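Local coordinates for chemotaxis protein CheX (Desulfovibrio desulfuricans subsp. desulfuricans str. G20, PDB 3HM4) that probably dephosphorylates the phosphorylated response regulator CheY in bacterial chemotaxis, as other CheX-family phosphatases do, at residues A25-I30 against T144-F149. Sequence-based numbering, arbitrary orientation.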
ATOM      1  N   ALA A  25     -16.793  -0.176 -14.511  1.00 21.16           N
ATOM      2  CA  ALA A  25     -16.997   1.248 -14.704  1.00 22.65           C
ATOM      3  C   ALA A  25     -17.424   1.671 -16.095  1.00 22.75           C
ATOM      4  O   ALA A  25     -17.894   2.808 -16.231  1.00 24.84           O
ATOM      5  CB  ALA A  25     -15.731   2.028 -14.269  1.00 23.07           C
ATOM      6  N   GLY A  26     -17.233   0.854 -17.131  1.00 21.25           N
ATOM      7  CA  GLY A  26     -17.649   1.236 -18.474  1.00 23.33           C
ATOM      8  C   GLY A  26     -16.947   2.473 -19.042  1.00 23.36           C
ATOM      9  O   GLY A  26     -17.419   3.086 -19.996  1.00 26.29           O
ATOM     10  N   ILE A  27     -15.766   2.792 -18.505  1.00 22.60           N
ATOM     11  CA  ILE A  27     -15.012   3.986 -18.867  1.00 20.22           C
ATOM     12  C   ILE A  27     -14.102   3.800 -20.078  1.00 17.08           C
ATOM     13  O   ILE A  27     -13.342   4.712 -20.378  1.00 17.67           O
ATOM     14  CB  ILE A  27     -14.260   4.559 -17.624  1.00 21.92           C
ATOM     15  CG1 ILE A  27     -13.145   3.609 -17.140  1.00 19.06           C
ATOM     16  CG2 ILE A  27     -15.276   4.969 -16.475  1.00 25.01           C
ATOM     17  CD1 ILE A  27     -12.375   4.302 -15.983  1.00 22.31           C
ATOM     18  N   GLN A  28     -14.149   2.634 -20.755  1.00 17.08           N
ATOM     19  CA  GLN A  28     -13.399   2.365 -21.962  1.00 17.86           C
ATOM     20  C   GLN A  28     -11.898   2.629 -21.748  1.00 16.27           C
ATOM     21  O   GLN A  28     -11.299   3.438 -22.445  1.00 17.85           O
ATOM     22  CB  GLN A  28     -13.972   3.126 -23.166  1.00 20.15           C
ATOM     23  CG  GLN A  28     -15.371   2.547 -23.516  1.00 21.97           C
ATOM     24  CD  GLN A  28     -16.061   3.266 -24.653  1.00 25.51           C
ATOM     25  OE1 GLN A  28     -16.505   4.386 -24.500  1.00 28.68           O
ATOM     26  NE2 GLN A  28     -16.189   2.601 -25.774  1.00 27.46           N
ATOM     27  N   PRO A  29     -11.264   1.904 -20.806  1.00 16.33           N
ATOM     28  CA  PRO A  29      -9.848   2.102 -20.562  1.00 14.58           C
ATOM     29  C   PRO A  29      -9.009   1.671 -21.766  1.00 15.10           C
ATOM     30  O   PRO A  29      -9.257   0.605 -22.362  1.00 17.59           O
ATOM     31  CB  PRO A  29      -9.561   1.214 -19.372  1.00 14.84           C
ATOM     32  CG  PRO A  29     -10.594   0.178 -19.459  1.00 16.91           C
ATOM     33  CD  PRO A  29     -11.808   0.862 -19.934  1.00 15.74           C
ATOM     34  N   ILE A  30      -8.033   2.493 -22.126  1.00 14.29           N
ATOM     35  CA  ILE A  30      -7.121   2.222 -23.234  1.00 15.97           C
ATOM     36  C   ILE A  30      -5.689   2.287 -22.716  1.00 15.37           C
ATOM     37  O   ILE A  30      -5.180   3.374 -22.417  1.00 14.86           O
ATOM     38  CB  ILE A  30      -7.319   3.257 -24.375  1.00 17.53           C
ATOM     39  CG1 ILE A  30      -8.772   3.250 -24.878  1.00 22.81           C
ATOM     40  CG2 ILE A  30      -6.361   2.985 -25.516  1.00 18.98           C
ATOM     41  CD1 ILE A  30      -9.055   4.335 -25.948  1.00 25.86           C
ATOM     42  N   THR A 144      -9.022   7.018 -20.445  1.00 14.62           N
ATOM     43  CA  THR A 144     -10.387   6.559 -20.294  1.00 14.89           C
ATOM     44  C   THR A 144     -11.307   7.656 -20.810  1.00 15.01           C
ATOM     45  O   THR A 144     -10.865   8.752 -21.189  1.00 16.71           O
ATOM     46  CB  THR A 144     -10.768   6.230 -18.812  1.00 16.04           C
ATOM     47  OG1 THR A 144     -11.132   7.405 -18.069  1.00 15.44           O
ATOM     48  CG2 THR A 144      -9.697   5.417 -18.065  1.00 14.60           C
ATOM     49  N   ASN A 145     -12.604   7.406 -20.756  1.00 15.66           N
ATOM     50  CA  ASN A 145     -13.564   8.451 -21.131  1.00 16.89           C
ATOM     51  C   ASN A 145     -13.615   9.614 -20.137  1.00 16.59           C
ATOM     52  O   ASN A 145     -14.153  10.666 -20.452  1.00 18.25           O
ATOM     53  CB  ASN A 145     -14.984   7.874 -21.208  1.00 19.59           C
ATOM     54  CG  ASN A 145     -15.150   6.826 -22.280  1.00 19.27           C
ATOM     55  OD1 ASN A 145     -14.415   6.803 -23.269  1.00 21.28           O
ATOM     56  ND2 ASN A 145     -16.204   5.972 -22.119  1.00 22.30           N
ATOM     57  N   HIS A 146     -13.043   9.424 -18.936  1.00 15.26           N
ATOM     58  CA  HIS A 146     -13.119  10.364 -17.854  1.00 16.75           C
ATOM     59  C   HIS A 146     -11.783  10.530 -17.176  1.00 15.37           C
ATOM     60  O   HIS A 146     -11.704  10.402 -15.974  1.00 19.80           O
ATOM     61  CB  HIS A 146     -14.148   9.879 -16.818  1.00 18.38           C
ATOM     62  CG  HIS A 146     -15.528   9.767 -17.371  1.00 20.79           C
ATOM     63  ND1 HIS A 146     -16.355  10.859 -17.502  1.00 26.50           N
ATOM     64  CD2 HIS A 146     -16.215   8.704 -17.857  1.00 24.72           C
ATOM     65  CE1 HIS A 146     -17.498  10.472 -18.043  1.00 30.31           C
ATOM     66  NE2 HIS A 146     -17.436   9.172 -18.275  1.00 27.98           N
ATOM     67  N   GLY A 147     -10.739  10.796 -17.948  1.00 15.16           N
ATOM     68  CA  GLY A 147      -9.434  11.069 -17.347  1.00 14.81           C
ATOM     69  C   GLY A 147      -8.560   9.841 -17.240  1.00 13.40           C
ATOM     70  O   GLY A 147      -8.971   8.713 -17.534  1.00 16.15           O
ATOM     71  N   GLU A 148      -7.389  10.060 -16.681  1.00 11.17           N
ATOM     72  CA  GLU A 148      -6.339   9.053 -16.707  1.00 10.87           C
ATOM     73  C   GLU A 148      -6.070   8.373 -15.386  1.00 10.34           C
ATOM     74  O   GLU A 148      -6.453   8.845 -14.317  1.00 10.44           O
ATOM     75  CB  GLU A 148      -5.043   9.691 -17.190  1.00 10.54           C
ATOM     76  CG  GLU A 148      -5.182  10.254 -18.582  1.00 11.76           C
ATOM     77  CD  GLU A 148      -3.965  10.971 -19.079  1.00 12.62           C
ATOM     78  OE1 GLU A 148      -2.916  11.020 -18.385  1.00 11.45           O
ATOM     79  OE2 GLU A 148      -4.027  11.475 -20.235  1.00 14.50           O
ATOM     80  N   PHE A 149      -5.410   7.222 -15.494  1.00 10.14           N
ATOM     81  CA  PHE A 149      -4.835   6.542 -14.338  1.00  9.78           C
ATOM     82  C   PHE A 149      -3.616   5.784 -14.844  1.00  9.50           C
ATOM     83  O   PHE A 149      -3.462   5.577 -16.042  1.00 10.38           O
ATOM     84  CB  PHE A 149      -5.864   5.623 -13.618  1.00 10.34           C
ATOM     85  CG  PHE A 149      -6.306   4.403 -14.400  1.00 11.15           C
ATOM     86  CD1 PHE A 149      -5.583   3.219 -14.301  1.00 12.79           C
ATOM     87  CD2 PHE A 149      -7.381   4.448 -15.277  1.00 11.38           C
ATOM     88  CE1 PHE A 149      -5.977   2.084 -14.999  1.00 14.56           C
ATOM     89  CE2 PHE A 149      -7.752   3.342 -15.975  1.00 12.36           C
ATOM     90  CZ  PHE A 149      -7.031   2.143 -15.861  1.00 12.99           C
TER
HETATM   91  O   HOH W   1     -17.775   6.328 -19.547  1.00 29.31           O
HETATM   92  O   HOH W   2     -11.795   5.761 -23.811  1.00 21.90           O
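Asn145 and Thr144 meet Ile27 and Gln28 where two loops of the CheX fold lie side by side: the turn from helix 10-25 into strand 30-36, outermost in the chain's own sheet, and the ST turn that begins the hairpin connection between strands 138-143 and 149-155. Gly26 is the first residue to leave the helix and does so with positive phi, a backbone shape that favours glycine.

Two direct hydrogen bonds cross the contact. The backbone N of Asn145 gives a nearly straight one to Ile27 O (2.8 Å). Asn145 ND2 then reaches Gln28 OE1, carried out to it by an extended chain, at 2.9 Å; the acceptor lies in the amide plane of Asn145, and the donor sits on an OE1 lone pair. The two amide planes stand 82° apart, so they meet crosswise rather than as a flat pair. Water continues this polar surface: one molecule links Gly26 O with Asn145 ND2 and, weakly, His146 NE2, while another donates to both Gln28 O and Asn145 OD1. An amide suits position 145 because it can donate and accept at once.

Beneath lies the apolar layer. Branched Ile27 reaches three partners together: CD1 packs on Thr144 CG2 at 3.6 Å, CG2 approaches His146 CD2 obliquely, and the side chain also touches Val72 of helix 66-77. Pro29, whose ring packs on Leu21 of helix 10-25, puts CB against the edge of the Phe149 ring, 4.4 Å from CE2.

Thr144 combines a methyl, turned to Ile27, with a hydroxyl for its own loop, where a CB on Gly147 would jam against His146 O. Thr144 OG1 accepts from His146 N at 2.9 Å and donates to a lone pair of Gly147 O at 2.6 Å.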